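Long-range contacts in SIR4-interacting protein SIF2 (Saccharomyces cerevisiae, PDB 1R5M), which acts as a transcriptional corepressor in the Set3 complex and antagonizes telomeric silencing in yeast: residues 152-157 with 210-215; 162-167 with 174-179; 185-190 with 218-223. All blocks are in the same frame, centred on the assembly; numbering follows the deposited sequence.

Contact 1: residues 152-157 with 210-215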
loop_
_atom_site.group_PDB
_atom_site.type_symbol
_atom_site.label_atom_id
_atom_site.label_comp_id
_atom_site.label_asym_id
_atom_site.label_seq_id
_atom_site.Cartn_x
_atom_site.Cartn_y
_atom_site.Cartn_z
ATOM N N ILE A 152 4.533 3.357 -12.821
ATOM C CA ILE A 152 4.283 2.139 -12.058
ATOM C C ILE A 152 3.394 2.468 -10.865
ATOM O O ILE A 152 3.685 3.396 -10.107
ATOM C CB ILE A 152 5.607 1.537 -11.555
ATOM C CG1 ILE A 152 6.536 1.270 -12.742
ATOM C CG2 ILE A 152 5.335 0.261 -10.771
ATOM C CD1 ILE A 152 5.958 0.322 -13.777
ATOM N N VAL A 153 2.312 1.712 -10.699
ATOM C CA VAL A 153 1.389 1.951 -9.591
ATOM C C VAL A 153 1.422 0.870 -8.519
ATOM O O VAL A 153 1.176 1.151 -7.346
ATOM C CB VAL A 153 -0.077 2.092 -10.080
ATOM C CG1 VAL A 153 -0.190 3.228 -11.076
ATOM C CG2 VAL A 153 -0.560 0.797 -10.702
ATOM N N SER A 154 1.727 -0.363 -8.911
ATOM C CA SER A 154 1.757 -1.453 -7.948
ATOM C C SER A 154 2.800 -2.507 -8.298
ATOM O O SER A 154 3.023 -2.813 -9.469
ATOM C CB SER A 154 0.370 -2.105 -7.865
ATOM O OG SER A 154 0.329 -3.115 -6.867
ATOM N N VAL A 155 3.445 -3.039 -7.265
ATOM C CA VAL A 155 4.444 -4.098 -7.408
ATOM C C VAL A 155 4.267 -5.018 -6.208
ATOM O O VAL A 155 4.340 -4.568 -5.063
ATOM C CB VAL A 155 5.888 -3.556 -7.394
ATOM C CG1 VAL A 155 6.879 -4.721 -7.398
ATOM C CG2 VAL A 155 6.123 -2.670 -8.604
ATOM N N LYS A 156 4.017 -6.298 -6.470
ATOM C CA LYS A 156 3.822 -7.270 -5.398
ATOM C C LYS A 156 4.755 -8.467 -5.578
ATOM O O LYS A 156 4.860 -9.025 -6.672
ATOM C CB LYS A 156 2.366 -7.759 -5.370
ATOM C CG LYS A 156 1.316 -6.684 -5.063
ATOM C CD LYS A 156 1.425 -6.188 -3.630
ATOM C CE LYS A 156 0.318 -5.186 -3.275
ATOM N NZ LYS A 156 -1.051 -5.782 -3.204
ATOM N N TRP A 157 5.425 -8.846 -4.494
ATOM C CA TRP A 157 6.342 -9.985 -4.489
ATOM C C TRP A 157 5.608 -11.249 -4.072
ATOM O O TRP A 157 4.711 -11.198 -3.229
ATOM C CB TRP A 157 7.456 -9.785 -3.464
ATOM C CG TRP A 157 8.494 -8.782 -3.796
ATOM C CD1 TRP A 157 8.409 -7.428 -3.660
ATOM C CD2 TRP A 157 9.821 -9.062 -4.240
ATOM N NE1 TRP A 157 9.613 -6.844 -3.982
ATOM C CE2 TRP A 157 10.498 -7.827 -4.343
ATOM C CE3 TRP A 157 10.509 -10.242 -4.559
ATOM C CZ2 TRP A 157 11.832 -7.735 -4.748
ATOM C CZ3 TRP A 157 11.836 -10.152 -4.962
ATOM C CH2 TRP A 157 12.484 -8.906 -5.053
ATOM N N VAL A 210 -5.951 -0.012 -9.427
ATOM C CA VAL A 210 -4.570 0.326 -9.112
ATOM C C VAL A 210 -3.862 -0.635 -8.162
ATOM O O VAL A 210 -2.914 -0.249 -7.479
ATOM C CB VAL A 210 -4.497 1.743 -8.510
ATOM C CG1 VAL A 210 -4.942 2.774 -9.543
ATOM C CG2 VAL A 210 -5.387 1.829 -7.273
ATOM N N ASP A 211 -4.316 -1.880 -8.105
ATOM C CA ASP A 211 -3.677 -2.855 -7.226
ATOM C C ASP A 211 -3.717 -4.242 -7.861
ATOM O O ASP A 211 -4.530 -4.506 -8.746
ATOM C CB ASP A 211 -4.393 -2.887 -5.866
ATOM C CG ASP A 211 -3.471 -3.271 -4.714
ATOM O OD1 ASP A 211 -2.271 -3.527 -4.960
ATOM O OD2 ASP A 211 -3.950 -3.306 -3.556
ATOM N N VAL A 212 -2.807 -5.105 -7.414
ATOM C CA VAL A 212 -2.719 -6.497 -7.857
ATOM C C VAL A 212 -2.348 -7.271 -6.591
ATOM O O VAL A 212 -1.979 -6.666 -5.587
ATOM C CB VAL A 212 -1.622 -6.711 -8.929
ATOM C CG1 VAL A 212 -1.951 -5.909 -10.185
ATOM C CG2 VAL A 212 -0.266 -6.317 -8.375
ATOM N N GLU A 213 -2.428 -8.598 -6.620
ATOM C CA GLU A 213 -2.116 -9.355 -5.412
ATOM C C GLU A 213 -1.871 -10.836 -5.666
ATOM O O GLU A 213 -2.490 -11.432 -6.544
ATOM C CB GLU A 213 -3.271 -9.195 -4.403
ATOM C CG GLU A 213 -3.118 -9.984 -3.105
ATOM C CD GLU A 213 -2.065 -9.402 -2.176
ATOM O OE1 GLU A 213 -1.072 -8.837 -2.682
ATOM O OE2 GLU A 213 -2.219 -9.520 -0.941
ATOM N N TRP A 214 -0.958 -11.423 -4.898
ATOM C CA TRP A 214 -0.674 -12.851 -5.012
ATOM C C TRP A 214 -1.644 -13.568 -4.081
ATOM O O TRP A 214 -1.877 -13.113 -2.961
ATOM C CB TRP A 214 0.759 -13.173 -4.569
ATOM C CG TRP A 214 1.809 -12.746 -5.539
ATOM C CD1 TRP A 214 2.445 -11.541 -5.584
ATOM C CD2 TRP A 214 2.324 -13.515 -6.631
ATOM N NE1 TRP A 214 3.325 -11.509 -6.641
ATOM C CE2 TRP A 214 3.270 -12.710 -7.300
ATOM C CE3 TRP A 214 2.077 -14.811 -7.109
ATOM C CZ2 TRP A 214 3.973 -13.157 -8.428
ATOM C CZ3 TRP A 214 2.776 -15.256 -8.232
ATOM C CH2 TRP A 214 3.712 -14.429 -8.878
ATOM N N VAL A 215 -2.204 -14.685 -4.534
ATOM C CA VAL A 215 -3.139 -15.435 -3.697
ATOM C C VAL A 215 -2.638 -16.846 -3.415
ATOM O O VAL A 215 -3.333 -17.656 -2.797
ATOM C CB VAL A 215 -4.548 -15.496 -4.334
ATOM C CG1 VAL A 215 -5.106 -14.091 -4.468
ATOM C CG2 VAL A 215 -4.495 -16.181 -5.688
HETATM O O HOH W 1 -0.212 -1.740 -4.457
HETATM O O HOH W 2 -2.275 -3.484 -1.534
#
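Lys156 reaches across from strand 152-157 and sets its ammonium group among three oxygens of residues 210-215. Its long aliphatic part, suited to lie on a valine, comes first: CG lies against CG2 of Val212 at 3.7 Å, the two side chains sliding past each other in opposite directions. The chain then bends at chi2 (-68°), where CD turns out of the extended path, and NZ ends 2.7 Å from Val212 O, approaching nearly along the C=O axis. Its charged end suits the two carboxylates, which add to the grip together with a water that also binds Asp211 OD2. Asp211, whose side chain crosses the lysine at about a right angle, is met at OD1 on the syn side, 3.1 Å from NZ, which is tilted out of the carboxylate plane; Glu213 is crossed obliquely, and NZ stands above its carboxylate plane, 3.1 Å from OE1. The backbone N of Val212 reaches Asp211 OD1 from the same face as NZ, and a water bound to Ser154 OG donates to it. The second oxygens of both acids accept backbone N-H groups of the next blade, Asp211 OD2 from Leu253 and Glu213 OE2 from Phe255, which fixes the rotation of the carboxylates. A methionine in place of Lys156 would probably leave both carboxylates and Val212 O without their shared cationic mate. The flat Trp214 points its NE1 at Lys156 O, 2.9 Å away and in the indole plane, although the donor stands above the carbonyl plane. Residues 153-157 and 210-214 run in nearly the same direction, 8° apart, with no backbone-to-backbone hydrogen bond. Such side-by-side inner strands of successive blades, here of WD repeats 3 and 4, line the central channel of a WD40 beta-propeller.

Contact 2: residues 162-167 with 174-179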
loop_
_atom_site.group_PDB
_atom_site.type_symbol
_atom_site.label_atom_id
_atom_site.label_comp_id
_atom_site.label_asym_id
_atom_site.label_seq_id
_atom_site.Cartn_x
_atom_site.Cartn_y
_atom_site.Cartn_z
ATOM N N THR A 162 10.780 -14.972 -5.705
ATOM C CA THR A 162 11.282 -15.340 -7.022
ATOM C C THR A 162 10.528 -14.659 -8.159
ATOM O O THR A 162 11.030 -14.572 -9.278
ATOM C CB THR A 162 11.206 -16.865 -7.235
ATOM O OG1 THR A 162 9.856 -17.310 -7.057
ATOM C CG2 THR A 162 12.104 -17.586 -6.235
ATOM N N HIS A 163 9.322 -14.179 -7.874
ATOM C CA HIS A 163 8.512 -13.522 -8.892
ATOM C C HIS A 163 7.842 -12.274 -8.359
ATOM O O HIS A 163 7.592 -12.153 -7.162
ATOM C CB HIS A 163 7.396 -14.446 -9.392
ATOM C CG HIS A 163 7.883 -15.702 -10.041
ATOM N ND1 HIS A 163 8.376 -16.769 -9.324
ATOM C CD2 HIS A 163 7.951 -16.060 -11.344
ATOM C CE1 HIS A 163 8.725 -17.733 -10.156
ATOM N NE2 HIS A 163 8.477 -17.328 -11.389
ATOM N N ILE A 164 7.558 -11.342 -9.259
ATOM C CA ILE A 164 6.838 -10.136 -8.881
ATOM C C ILE A 164 5.812 -9.862 -9.963
ATOM O O ILE A 164 5.941 -10.333 -11.099
ATOM C CB ILE A 164 7.732 -8.865 -8.769
ATOM C CG1 ILE A 164 8.399 -8.556 -10.110
ATOM C CG2 ILE A 164 8.755 -9.034 -7.662
ATOM C CD1 ILE A 164 8.996 -7.150 -10.175
ATOM N N ILE A 165 4.772 -9.131 -9.587
ATOM C CA ILE A 165 3.743 -8.707 -10.525
ATOM C C ILE A 165 3.840 -7.196 -10.460
ATOM O O ILE A 165 3.905 -6.626 -9.369
ATOM C CB ILE A 165 2.327 -9.085 -10.073
ATOM C CG1 ILE A 165 2.190 -10.598 -9.967
ATOM C CG2 ILE A 165 1.306 -8.524 -11.058
ATOM C CD1 ILE A 165 1.007 -11.010 -9.139
ATOM N N SER A 166 3.878 -6.543 -11.612
ATOM C CA SER A 166 3.940 -5.088 -11.636
ATOM C C SER A 166 2.837 -4.583 -12.548
ATOM O O SER A 166 2.506 -5.220 -13.547
ATOM C CB SER A 166 5.306 -4.601 -12.140
ATOM O OG SER A 166 5.602 -5.119 -13.425
ATOM N N MET A 167 2.248 -3.452 -12.188
ATOM C CA MET A 167 1.187 -2.877 -13.001
ATOM C C MET A 167 1.386 -1.377 -13.090
ATOM O O MET A 167 1.790 -0.742 -12.115
ATOM C CB MET A 167 -0.190 -3.182 -12.401
ATOM C CG MET A 167 -1.349 -2.731 -13.290
ATOM S SD MET A 167 -2.952 -3.316 -12.713
ATOM C CE MET A 167 -3.106 -2.318 -11.268
ATOM N N ILE A 174 2.492 -6.995 -15.709
ATOM C CA ILE A 174 3.544 -7.933 -16.071
ATOM C C ILE A 174 3.924 -8.890 -14.949
ATOM O O ILE A 174 4.042 -8.481 -13.795
ATOM C CB ILE A 174 4.828 -7.169 -16.477
ATOM C CG1 ILE A 174 4.524 -6.187 -17.611
ATOM C CG2 ILE A 174 5.921 -8.153 -16.872
ATOM C CD1 ILE A 174 4.031 -6.839 -18.880
ATOM N N LEU A 175 4.110 -10.158 -15.306
ATOM C CA LEU A 175 4.548 -11.187 -14.369
ATOM C C LEU A 175 6.019 -11.389 -14.710
ATOM O O LEU A 175 6.355 -11.737 -15.845
ATOM C CB LEU A 175 3.787 -12.498 -14.589
ATOM C CG LEU A 175 4.425 -13.726 -13.932
ATOM C CD1 LEU A 175 4.422 -13.579 -12.414
ATOM C CD2 LEU A 175 3.660 -14.976 -14.356
ATOM N N TRP A 176 6.893 -11.151 -13.739
ATOM C CA TRP A 176 8.329 -11.285 -13.954
ATOM C C TRP A 176 8.975 -12.389 -13.146
ATOM O O TRP A 176 8.525 -12.716 -12.051
ATOM C CB TRP A 176 9.090 -10.024 -13.523
ATOM C CG TRP A 176 8.685 -8.719 -14.106
ATOM C CD1 TRP A 176 7.666 -7.908 -13.692
ATOM C CD2 TRP A 176 9.355 -8.020 -15.155
ATOM N NE1 TRP A 176 7.667 -6.741 -14.415
ATOM C CE2 TRP A 176 8.695 -6.783 -15.323
ATOM C CE3 TRP A 176 10.458 -8.319 -15.969
ATOM C CZ2 TRP A 176 9.100 -5.842 -16.276
ATOM C CZ3 TRP A 176 10.860 -7.383 -16.916
ATOM C CH2 TRP A 176 10.181 -6.159 -17.059
ATOM N N ASN A 177 10.036 -12.961 -13.704
ATOM C CA ASN A 177 10.850 -13.894 -12.948
ATOM C C ASN A 177 11.835 -12.801 -12.529
ATOM O O ASN A 177 12.618 -12.314 -13.347
ATOM C CB ASN A 177 11.549 -14.914 -13.840
ATOM C CG ASN A 177 12.600 -15.698 -13.085
ATOM O OD1 ASN A 177 13.342 -15.132 -12.285
ATOM N ND2 ASN A 177 12.675 -17.002 -13.338
ATOM N N VAL A 178 11.759 -12.376 -11.273
ATOM C CA VAL A 178 12.587 -11.281 -10.787
ATOM C C VAL A 178 14.087 -11.554 -10.733
ATOM O O VAL A 178 14.897 -10.628 -10.815
ATOM C CB VAL A 178 12.080 -10.804 -9.396
ATOM C CG1 VAL A 178 12.601 -11.716 -8.298
ATOM C CG2 VAL A 178 12.484 -9.359 -9.162
ATOM N N ILE A 179 14.460 -12.822 -10.611
ATOM C CA ILE A 179 15.869 -13.183 -10.551
ATOM C C ILE A 179 16.526 -13.093 -11.928
ATOM O O ILE A 179 17.619 -12.540 -12.062
ATOM C CB ILE A 179 16.044 -14.599 -9.958
ATOM C CG1 ILE A 179 15.649 -14.577 -8.476
ATOM C CG2 ILE A 179 17.482 -15.076 -10.131
ATOM C CD1 ILE A 179 15.707 -15.924 -7.790
HETATM O O HOH W 3 12.727 -16.618 -10.071
#
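Ile164 and Trp176 form a hydrogen-bonded pair in the antiparallel hairpin made by strands 163-168 and 173-177, the two middle strands of a four-stranded propeller blade; both lie in WD repeat 3. The backbone bonds come in reciprocal pairs. Trp176 N gives an almost straight bond to Ile164 O (2.9 Å, 179°), answered by a longer one from Ile164 N to Trp176 O at 3.3 Å; Ser166 and Ile174 exchange a second pair. Where the strand ends, Val178 N still reaches Thr162 O, and a water donates to both that oxygen and Asn177 OD1, which also accepts from Ser180 N.

Apolar contacts follow the alternation of the strands. Ile164 has CG1 between its backbone N and carbonyl carbon (chi1 60°), a position from which it meets Trp176 CD1 at 3.7 Å, while its CG2 touches Val178 CG2. The bulk of branched and aromatic residues fills this buried layer against Trp157 and Phe147. On the other face Ile165 and Leu175 turn toward Phe220 of the next blade.

The polar side-chain contact joins Ser166 to Trp176. A small hydroxyl fits here, since it leaves room for the broad indole and also binds His148 NE2, in keeping with the His-Ser/Thr-Trp network of WD repeats. Trp176 NE1 donates to Ser166 OG over 2.8 Å, with the oxygen only 2° out of the indole plane.

Contact 3: residues 185-190 with 218-223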
loop_
_atom_site.group_PDB
_atom_site.type_symbol
_atom_site.label_atom_id
_atom_site.label_comp_id
_atom_site.label_asym_id
_atom_site.label_seq_id
_atom_site.Cartn_x
_atom_site.Cartn_y
_atom_site.Cartn_z
ATOM N N GLN A 185 4.743 -13.255 -18.421
ATOM C CA GLN A 185 3.418 -13.006 -18.966
ATOM C C GLN A 185 3.147 -11.514 -18.957
ATOM O O GLN A 185 3.691 -10.781 -18.133
ATOM C CB GLN A 185 2.332 -13.707 -18.143
ATOM C CG GLN A 185 2.350 -15.223 -18.197
ATOM C CD GLN A 185 1.013 -15.818 -17.798
ATOM O OE1 GLN A 185 0.000 -15.594 -18.464
ATOM N NE2 GLN A 185 0.998 -16.572 -16.705
ATOM N N HIS A 186 2.307 -11.068 -19.883
ATOM C CA HIS A 186 1.939 -9.664 -19.965
ATOM C C HIS A 186 0.436 -9.595 -20.186
ATOM O O HIS A 186 -0.113 -10.345 -20.994
ATOM C CB HIS A 186 2.693 -8.975 -21.111
ATOM C CG HIS A 186 2.383 -9.528 -22.466
ATOM N ND1 HIS A 186 1.224 -9.224 -23.148
ATOM C CD2 HIS A 186 3.082 -10.367 -23.268
ATOM C CE1 HIS A 186 1.221 -9.851 -24.310
ATOM N NE2 HIS A 186 2.338 -10.552 -24.408
ATOM N N PHE A 187 -0.232 -8.709 -19.455
ATOM C CA PHE A 187 -1.677 -8.573 -19.583
ATOM C C PHE A 187 -2.100 -7.139 -19.871
ATOM O O PHE A 187 -1.617 -6.198 -19.240
ATOM C CB PHE A 187 -2.380 -9.048 -18.305
ATOM C CG PHE A 187 -1.878 -10.364 -17.781
ATOM C CD1 PHE A 187 -0.814 -10.411 -16.888
ATOM C CD2 PHE A 187 -2.467 -11.560 -18.184
ATOM C CE1 PHE A 187 -0.342 -11.631 -16.399
ATOM C CE2 PHE A 187 -2.003 -12.783 -17.703
ATOM C CZ PHE A 187 -0.940 -12.819 -16.809
ATOM N N GLU A 188 -3.000 -6.986 -20.837
ATOM C CA GLU A 188 -3.547 -5.687 -21.216
ATOM C C GLU A 188 -5.050 -5.925 -21.318
ATOM O O GLU A 188 -5.606 -6.002 -22.413
ATOM C CB GLU A 188 -3.006 -5.231 -22.576
ATOM C CG GLU A 188 -1.491 -5.157 -22.677
ATOM C CD GLU A 188 -0.841 -6.525 -22.763
ATOM O OE1 GLU A 188 -1.242 -7.323 -23.636
ATOM O OE2 GLU A 188 0.077 -6.799 -21.962
ATOM N N LEU A 189 -5.698 -6.045 -20.165
ATOM C CA LEU A 189 -7.125 -6.330 -20.103
ATOM C C LEU A 189 -8.070 -5.189 -20.479
ATOM O O LEU A 189 -9.274 -5.405 -20.610
ATOM C CB LEU A 189 -7.474 -6.855 -18.707
ATOM C CG LEU A 189 -6.636 -8.048 -18.230
ATOM C CD1 LEU A 189 -7.112 -8.494 -16.854
ATOM C CD2 LEU A 189 -6.744 -9.193 -19.228
ATOM N N LYS A 190 -7.537 -3.985 -20.654
ATOM C CA LYS A 190 -8.371 -2.843 -21.021
ATOM C C LYS A 190 -8.814 -2.939 -22.478
ATOM O O LYS A 190 -9.855 -3.522 -22.785
ATOM C CB LYS A 190 -7.613 -1.531 -20.806
ATOM C CG LYS A 190 -7.243 -1.254 -19.358
ATOM C CD LYS A 190 -6.553 0.094 -19.209
ATOM C CE LYS A 190 -7.461 1.237 -19.636
ATOM N NZ LYS A 190 -6.783 2.556 -19.510
ATOM N N ASP A 218 1.978 -19.463 -6.623
ATOM C CA ASP A 218 1.955 -19.397 -8.080
ATOM C C ASP A 218 0.629 -18.914 -8.662
ATOM O O ASP A 218 0.317 -19.199 -9.815
ATOM C CB ASP A 218 2.279 -20.779 -8.652
ATOM C CG ASP A 218 1.186 -21.792 -8.372
ATOM O OD1 ASP A 218 0.546 -21.699 -7.300
ATOM O OD2 ASP A 218 0.972 -22.687 -9.218
ATOM N N LYS A 219 -0.155 -18.190 -7.870
ATOM C CA LYS A 219 -1.440 -17.688 -8.346
ATOM C C LYS A 219 -1.578 -16.231 -7.935
ATOM O O LYS A 219 -1.098 -15.833 -6.875
ATOM C CB LYS A 219 -2.592 -18.501 -7.751
ATOM C CG LYS A 219 -2.498 -19.999 -8.008
ATOM C CD LYS A 219 -3.631 -20.739 -7.315
ATOM C CE LYS A 219 -3.459 -22.251 -7.428
ATOM N NZ LYS A 219 -2.201 -22.715 -6.779
ATOM N N PHE A 220 -2.231 -15.440 -8.776
ATOM C CA PHE A 220 -2.400 -14.025 -8.486
ATOM C C PHE A 220 -3.670 -13.456 -9.101
ATOM O O PHE A 220 -4.303 -14.087 -9.949
ATOM C CB PHE A 220 -1.172 -13.253 -8.980
ATOM C CG PHE A 220 -0.872 -13.447 -10.447
ATOM C CD1 PHE A 220 -1.401 -12.585 -11.401
ATOM C CD2 PHE A 220 -0.055 -14.491 -10.870
ATOM C CE1 PHE A 220 -1.118 -12.755 -12.756
ATOM C CE2 PHE A 220 0.234 -14.672 -12.222
ATOM C CZ PHE A 220 -0.299 -13.802 -13.168
ATOM N N VAL A 221 -4.047 -12.259 -8.660
ATOM C CA VAL A 221 -5.244 -11.600 -9.164
ATOM C C VAL A 221 -4.944 -10.180 -9.633
ATOM O O VAL A 221 -4.102 -9.484 -9.057
ATOM C CB VAL A 221 -6.356 -11.542 -8.088
ATOM C CG1 VAL A 221 -6.839 -12.948 -7.747
ATOM C CG2 VAL A 221 -5.838 -10.840 -6.839
ATOM N N ILE A 222 -5.624 -9.763 -10.697
ATOM C CA ILE A 222 -5.449 -8.424 -11.240
ATOM C C ILE A 222 -6.798 -7.884 -11.711
ATOM O O ILE A 222 -7.693 -8.649 -12.071
ATOM C CB ILE A 222 -4.451 -8.405 -12.428
ATOM C CG1 ILE A 222 -5.054 -9.110 -13.640
ATOM C CG2 ILE A 222 -3.147 -9.091 -12.028
ATOM C CD1 ILE A 222 -4.162 -9.058 -14.872
ATOM N N PRO A 223 -6.965 -6.556 -11.701
ATOM C CA PRO A 223 -8.223 -5.944 -12.134
ATOM C C PRO A 223 -8.541 -6.241 -13.594
ATOM O O PRO A 223 -7.662 -6.183 -14.455
ATOM C CB PRO A 223 -7.979 -4.454 -11.903
ATOM C CG PRO A 223 -6.996 -4.435 -10.778
ATOM C CD PRO A 223 -6.043 -5.538 -11.173
#
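Phe187 pushes the tip of its ring against the tip of Phe220, CZ to CZ 3.8 Å apart, between two neighbouring blades of the beta-propeller. Strand 182-187 is the outermost strand of one four-stranded blade, whereas strand 219-223 is the second strand of the next, so the contact is made between sheets and rests on side chains, without a hydrogen bond across it. The phenyl planes are inclined at 66° with centroids 5.9 Å apart. Phe187 CZ lies at the edge of the Phe220 ring, close to its plane. Long, flat side chains serve well here, since the backbones are far apart and each ring can cover part of the distance. The ring of Phe220 also meets Trp214 edge-to-face, which ties it to the inner strand of its own blade.

Ile222 provides the second point of contact. Its chain is extended at chi2 (177°), carrying CD1 outward to lie 3.9 Å from Phe187 CB, and the two side chains cross at about a right angle. The end carbon of this arm, CD1, is the atom that makes the contact. Tyr232, in the next strand of the same blade, borders Phe187, Leu189 and Ile222 and continues the apolar layer.

Leu189, in the loop after the strand, closes the row and is partly exposed, unlike the buried Phe187, Phe220 and Ile222. Its CD1 does the touching: this one methyl sits 3.6 Å from Ile222 CD1 and 3.4 Å from Pro223 O.

The three contacts involve two successive propeller blades, which contain WD repeats 3 and 4. Contact 2 works within one blade, where backbone hydrogen bonds zip neighbouring strands together; contacts 1 and 3 join the two blades through side chains. Contact 1 lies nearest the middle of the chain, its centre about 9 Å from the chain's centre, yet is only partly buried and largely polar, with charged groups and waters. Contacts 2 and 3, their centres at about 17 and 18 Å, are more buried, and contact 3 is wholly apolar in its side-chain pairs. Ile165 CD1 from contact 2 packs on both Trp214 of contact 1 and Phe220 of contact 3.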